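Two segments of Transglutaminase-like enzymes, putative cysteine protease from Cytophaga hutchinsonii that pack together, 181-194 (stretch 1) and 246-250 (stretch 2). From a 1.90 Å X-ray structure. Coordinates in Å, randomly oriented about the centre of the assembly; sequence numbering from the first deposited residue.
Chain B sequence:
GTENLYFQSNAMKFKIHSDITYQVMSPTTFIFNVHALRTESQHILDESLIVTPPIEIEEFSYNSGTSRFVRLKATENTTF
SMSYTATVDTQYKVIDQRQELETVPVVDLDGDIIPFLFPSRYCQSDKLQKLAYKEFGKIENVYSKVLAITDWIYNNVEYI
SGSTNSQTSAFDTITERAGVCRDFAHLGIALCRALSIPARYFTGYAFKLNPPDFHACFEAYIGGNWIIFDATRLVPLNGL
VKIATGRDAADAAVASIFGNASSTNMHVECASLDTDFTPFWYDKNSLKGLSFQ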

ATOM      1  N   CYS B 181      -6.543  20.515  -0.677  1.00 15.15           N
ATOM      2  CA  CYS B 181      -7.490  20.553   0.444  1.00 16.08           C
ATOM      3  C   CYS B 181      -8.174  19.202   0.725  1.00 14.89           C
ATOM      4  O   CYS B 181      -8.347  18.841   1.875  1.00 14.24           O
ATOM      5  CB  CYS B 181      -8.518  21.681   0.286  1.00 16.32           C
ATOM      6  SG  CYS B 181      -9.562  21.582  -1.160  1.00 21.97           S
ATOM      7  N   ARG B 182      -8.579  18.470  -0.314  1.00 14.75           N
ATOM      8  CA  ARG B 182      -9.233  17.163  -0.104  1.00 14.91           C
ATOM      9  C   ARG B 182      -8.392  16.225   0.779  1.00 15.03           C
ATOM     10  O   ARG B 182      -8.905  15.522   1.675  1.00 15.48           O
ATOM     11  CB  ARG B 182      -9.490  16.524  -1.468  1.00 14.88           C
ATOM     12  CG  ARG B 182     -10.084  15.103  -1.488  1.00 15.89           C
ATOM     13  CD  ARG B 182     -10.144  14.712  -2.983  1.00 17.70           C
ATOM     14  NE  ARG B 182     -10.864  13.479  -3.294  1.00 20.75           N
ATOM     15  CZ  ARG B 182     -10.371  12.237  -3.166  1.00 21.26           C
ATOM     16  NH1 ARG B 182      -9.147  12.020  -2.652  1.00 18.27           N
ATOM     17  NH2 ARG B 182     -11.131  11.203  -3.532  1.00 19.08           N
ATOM     18  N   ASP B 183      -7.087  16.254   0.540  1.00 14.98           N
ATOM     19  CA  ASP B 183      -6.154  15.411   1.268  1.00 14.67           C
ATOM     20  C   ASP B 183      -5.949  15.879   2.704  1.00 14.65           C
ATOM     21  O   ASP B 183      -5.820  15.056   3.606  1.00 14.20           O
ATOM     22  CB  ASP B 183      -4.815  15.385   0.523  1.00 14.64           C
ATOM     23  CG  ASP B 183      -4.970  15.010  -0.947  1.00 16.20           C
ATOM     24  OD1 ASP B 183      -5.499  13.914  -1.252  1.00 18.73           O
ATOM     25  OD2 ASP B 183      -4.611  15.832  -1.816  1.00 16.72           O
ATOM     26  N   PHE B 184      -5.861  17.191   2.916  1.00 14.36           N
ATOM     27  CA  PHE B 184      -5.731  17.745   4.266  1.00 13.89           C
ATOM     28  C   PHE B 184      -6.979  17.427   5.090  1.00 13.48           C
ATOM     29  O   PHE B 184      -6.893  17.115   6.281  1.00 14.28           O
ATOM     30  CB  PHE B 184      -5.559  19.273   4.209  1.00 14.63           C
ATOM     31  CG  PHE B 184      -4.163  19.746   3.872  1.00 15.71           C
ATOM     32  CD1 PHE B 184      -3.559  19.420   2.655  1.00 17.91           C
ATOM     33  CD2 PHE B 184      -3.493  20.604   4.733  1.00 16.06           C
ATOM     34  CE1 PHE B 184      -2.282  19.896   2.328  1.00 17.15           C
ATOM     35  CE2 PHE B 184      -2.201  21.100   4.409  1.00 14.98           C
ATOM     36  CZ  PHE B 184      -1.604  20.752   3.211  1.00 14.55           C
ATOM     37  N   ALA B 185      -8.150  17.503   4.462  1.00 13.99           N
ATOM     38  CA  ALA B 185      -9.404  17.187   5.156  1.00 14.31           C
ATOM     39  C   ALA B 185      -9.440  15.709   5.523  1.00 14.69           C
ATOM     40  O   ALA B 185      -9.778  15.334   6.664  1.00 16.20           O
ATOM     41  CB  ALA B 185     -10.592  17.519   4.267  1.00 13.92           C
ATOM     42  N   HIS B 186      -9.110  14.846   4.567  1.00 14.88           N
ATOM     43  CA  HIS B 186      -9.186  13.403   4.839  1.00 14.34           C
ATOM     44  C   HIS B 186      -8.237  13.041   5.960  1.00 15.17           C
ATOM     45  O   HIS B 186      -8.553  12.205   6.798  1.00 15.22           O
ATOM     46  CB  HIS B 186      -8.797  12.574   3.593  1.00 14.65           C
ATOM     47  CG  HIS B 186      -9.852  12.516   2.526  1.00 12.91           C
ATOM     48  ND1 HIS B 186     -11.204  12.551   2.792  1.00 16.02           N
ATOM     49  CD2 HIS B 186      -9.740  12.368   1.187  1.00  8.76           C
ATOM     50  CE1 HIS B 186     -11.883  12.452   1.658  1.00  9.58           C
ATOM     51  NE2 HIS B 186     -11.016  12.335   0.670  1.00 14.59           N
ATOM     52  N   LEU B 187      -7.055  13.666   5.979  1.00 15.72           N
ATOM     53  CA  LEU B 187      -6.097  13.339   7.025  1.00 16.15           C
ATOM     54  C   LEU B 187      -6.509  13.813   8.434  1.00 16.27           C
ATOM     55  O   LEU B 187      -6.377  13.067   9.407  1.00 15.62           O
ATOM     56  CB  LEU B 187      -4.695  13.843   6.655  1.00 16.65           C
ATOM     57  CG  LEU B 187      -3.590  13.495   7.653  1.00 17.37           C
ATOM     58  CD1 LEU B 187      -3.516  11.938   7.834  1.00 16.59           C
ATOM     59  CD2 LEU B 187      -2.246  14.065   7.152  1.00 14.53           C
ATOM     60  N   GLY B 188      -7.065  15.010   8.537  1.00 15.78           N
ATOM     61  CA  GLY B 188      -7.620  15.487   9.814  1.00 16.45           C
ATOM     62  C   GLY B 188      -8.716  14.547  10.308  1.00 16.36           C
ATOM     63  O   GLY B 188      -8.746  14.180  11.480  1.00 16.16           O
ATOM     64  N   ILE B 189      -9.601  14.141   9.400  1.00 16.12           N
ATOM     65  CA  ILE B 189     -10.712  13.232   9.757  1.00 15.46           C
ATOM     66  C   ILE B 189     -10.158  11.908  10.258  1.00 15.87           C
ATOM     67  O   ILE B 189     -10.568  11.414  11.315  1.00 14.83           O
ATOM     68  CB  ILE B 189     -11.633  12.968   8.552  1.00 16.93           C
ATOM     69  CG1 ILE B 189     -12.413  14.230   8.189  1.00 14.92           C
ATOM     70  CG2 ILE B 189     -12.632  11.842   8.868  1.00 15.27           C
ATOM     71  CD1 ILE B 189     -12.932  14.211   6.759  1.00 16.40           C
ATOM     72  N   ALA B 190      -9.203  11.342   9.522  1.00 14.73           N
ATOM     73  CA  ALA B 190      -8.660  10.043   9.916  1.00 15.23           C
ATOM     74  C   ALA B 190      -8.021  10.104  11.285  1.00 14.59           C
ATOM     75  O   ALA B 190      -8.217   9.212  12.090  1.00 15.13           O
ATOM     76  CB  ALA B 190      -7.644   9.523   8.883  1.00 14.56           C
ATOM     77  N   LEU B 191      -7.231  11.143  11.532  1.00 15.49           N
ATOM     78  CA  LEU B 191      -6.553  11.273  12.822  1.00 16.00           C
ATOM     79  C   LEU B 191      -7.526  11.508  13.966  1.00 15.75           C
ATOM     80  O   LEU B 191      -7.341  10.961  15.049  1.00 16.12           O
ATOM     81  CB  LEU B 191      -5.462  12.356  12.751  1.00 15.52           C
ATOM     82  CG  LEU B 191      -4.263  12.029  11.837  1.00 15.97           C
ATOM     83  CD1 LEU B 191      -3.436  13.288  11.575  1.00 14.67           C
ATOM     84  CD2 LEU B 191      -3.366  10.906  12.426  1.00 16.18           C
ATOM     85  N   CYS B 192      -8.586  12.288  13.728  1.00 16.17           N
ATOM     86  CA  CYS B 192      -9.645  12.441  14.749  1.00 15.35           C
ATOM     87  C   CYS B 192     -10.310  11.119  15.083  1.00 15.59           C
ATOM     88  O   CYS B 192     -10.432  10.754  16.248  1.00 13.88           O
ATOM     89  CB  CYS B 192     -10.740  13.373  14.272  1.00 15.79           C
ATOM     90  SG  CYS B 192     -10.306  15.099  14.328  1.00 19.41           S
ATOM     91  N   ARG B 193     -10.776  10.409  14.056  1.00 15.08           N
ATOM     92  CA  ARG B 193     -11.437   9.133  14.308  1.00 15.52           C
ATOM     93  C   ARG B 193     -10.506   8.143  14.997  1.00 15.83           C
ATOM     94  O   ARG B 193     -10.953   7.321  15.806  1.00 15.36           O
ATOM     95  CB  ARG B 193     -11.947   8.514  13.008  1.00 15.66           C
ATOM     96  CG  ARG B 193     -13.057   9.312  12.363  1.00 15.65           C
ATOM     97  CD  ARG B 193     -13.648   8.545  11.176  1.00 14.95           C
ATOM     98  NE  ARG B 193     -14.591   9.410  10.460  1.00 12.42           N
ATOM     99  CZ  ARG B 193     -14.786   9.375   9.152  1.00 13.12           C
ATOM    100  NH1 ARG B 193     -14.131   8.471   8.406  1.00 11.99           N
ATOM    101  NH2 ARG B 193     -15.626  10.248   8.593  1.00 11.88           N
ATOM    102  N   ALA B 194      -9.220   8.210  14.672  1.00 15.56           N
ATOM    103  CA  ALA B 194      -8.239   7.288  15.271  1.00 16.20           C
ATOM    104  C   ALA B 194      -8.184   7.485  16.782  1.00 16.53           C
ATOM    105  O   ALA B 194      -7.839   6.559  17.535  1.00 16.82           O
ATOM    106  CB  ALA B 194      -6.867   7.520  14.635  1.00 15.76           C
TER
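Stretch 2 246-250: GRDAA

What kind of surface does the helix offer, and how does the second segment meet it? Stretch 1 is helical, and its backbone is held by a regular ladder of bonds from each N to the O four residues earlier, beginning with A185 N to C181 O at 2.9 Å. One side of it reaches stretch 2, through R182, H186, I189 and R193, spaced three or four residues apart as helical turns demand. Stretch 2 is short and mostly irregular: G246 and D248 have extended backbones, R247 has helix-like angles between them, and A249 and A250 enter a 3-10 segment that continues later in the chain. It runs against the helix's direction, since A249 lies near R182, D248 near H186, and R247 near I189 and R193.

What does the first turn contribute? The CA-to-CB bond of R182 points sideways, but its side chain, with chi1 to chi3 all t, extends far enough for NE to come within 3.6 Å of A249 CB. The methyl lies obliquely to the guanidinium, whose two terminal nitrogens are hydrogen-bonded elsewhere in the structure. The backbones stay well apart here, with R182 CA 7.5 Å from A249 CA.

How does H186 fill the space one turn later? Its CB also points sideways, and with chi1 at m the end of the side chain comes nearer to stretch 2. H186 CE1 lies 3.0 Å from A249 N, which sits at the ring edge, near its plane; the same carbon is 3.4 Å from D248 CB, and H186 NE2 is 3.5 Å from A249 CB. The ring thus reaches the junction of D248 and A249, where the backbones are at their nearest, H186 CA to D248 CA being 6.6 Å. Although D248 CB points toward the helix, its carboxylate helps shape its own segment: D248 OD1 accepts a hydrogen bond from A250 N at 3.0 Å, bridging the start of the 3-10 segment.

What secures the far end of the contact? I189 points toward stretch 2 and makes a looser approach, its CD1 4.2 Å from R247 O. That same carbonyl oxygen is the acceptor for the one hydrogen bond between the stretches, from R193 NH2 to R247 O at 2.8 Å with an N-H...O angle of 149°. The oxygen lies at the guanidinium edge, near its plane, where an N-H can point at it. Because the acceptor is a backbone atom, the bond ties the helix to the main chain of the loop.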

ATOM      1  N   GLY B 246     -20.167  14.596   4.632  1.00 10.17           N
ATOM      2  CA  GLY B 246     -20.345  13.151   4.587  1.00  9.48           C
ATOM      3  C   GLY B 246     -19.126  12.517   5.237  1.00 10.23           C
ATOM      4  O   GLY B 246     -18.312  13.203   5.840  1.00  9.37           O
ATOM      5  N   ARG B 247     -19.000  11.209   5.100  1.00  9.35           N
ATOM      6  CA  ARG B 247     -17.909  10.498   5.746  1.00 10.02           C
ATOM      7  C   ARG B 247     -16.558  10.900   5.154  1.00  9.73           C
ATOM      8  O   ARG B 247     -15.581  11.055   5.883  1.00 10.43           O
ATOM      9  CB  ARG B 247     -18.149   8.986   5.644  1.00 10.38           C
ATOM     10  CG  ARG B 247     -19.380   8.543   6.384  1.00 12.04           C
ATOM     11  CD  ARG B 247     -19.710   7.054   6.167  1.00 18.12           C
ATOM     12  NE  ARG B 247     -18.670   6.197   6.749  1.00 21.07           N
ATOM     13  CZ  ARG B 247     -18.686   4.864   6.744  1.00 21.62           C
ATOM     14  NH1 ARG B 247     -17.675   4.203   7.287  1.00 17.49           N
ATOM     15  NH2 ARG B 247     -19.707   4.199   6.199  1.00 21.65           N
ATOM     16  N   ASP B 248     -16.515  11.079   3.838  1.00  8.90           N
ATOM     17  CA  ASP B 248     -15.310  11.519   3.136  1.00  9.16           C
ATOM     18  C   ASP B 248     -15.730  11.857   1.729  1.00  9.07           C
ATOM     19  O   ASP B 248     -16.940  11.905   1.461  1.00  9.35           O
ATOM     20  CB  ASP B 248     -14.173  10.471   3.171  1.00  7.69           C
ATOM     21  CG  ASP B 248     -14.533   9.133   2.541  1.00  9.32           C
ATOM     22  OD1 ASP B 248     -15.445   9.035   1.706  1.00  6.69           O
ATOM     23  OD2 ASP B 248     -13.851   8.128   2.891  1.00  9.19           O
ATOM     24  N   ALA B 249     -14.764  12.079   0.846  1.00  8.88           N
ATOM     25  CA  ALA B 249     -15.069  12.545  -0.533  1.00  9.12           C
ATOM     26  C   ALA B 249     -15.899  11.547  -1.352  1.00  9.96           C
ATOM     27  O   ALA B 249     -16.528  11.942  -2.318  1.00 10.53           O
ATOM     28  CB  ALA B 249     -13.802  12.925  -1.282  1.00  8.67           C
ATOM     29  N   ALA B 250     -15.944  10.269  -0.959  1.00 10.24           N
ATOM     30  CA  ALA B 250     -16.785   9.312  -1.684  1.00 11.96           C
ATOM     31  C   ALA B 250     -18.251   9.754  -1.612  1.00 13.32           C
ATOM     32  O   ALA B 250     -19.064   9.415  -2.491  1.00 13.81           O
ATOM     33  CB  ALA B 250     -16.631   7.888  -1.098  1.00 10.93           C
TER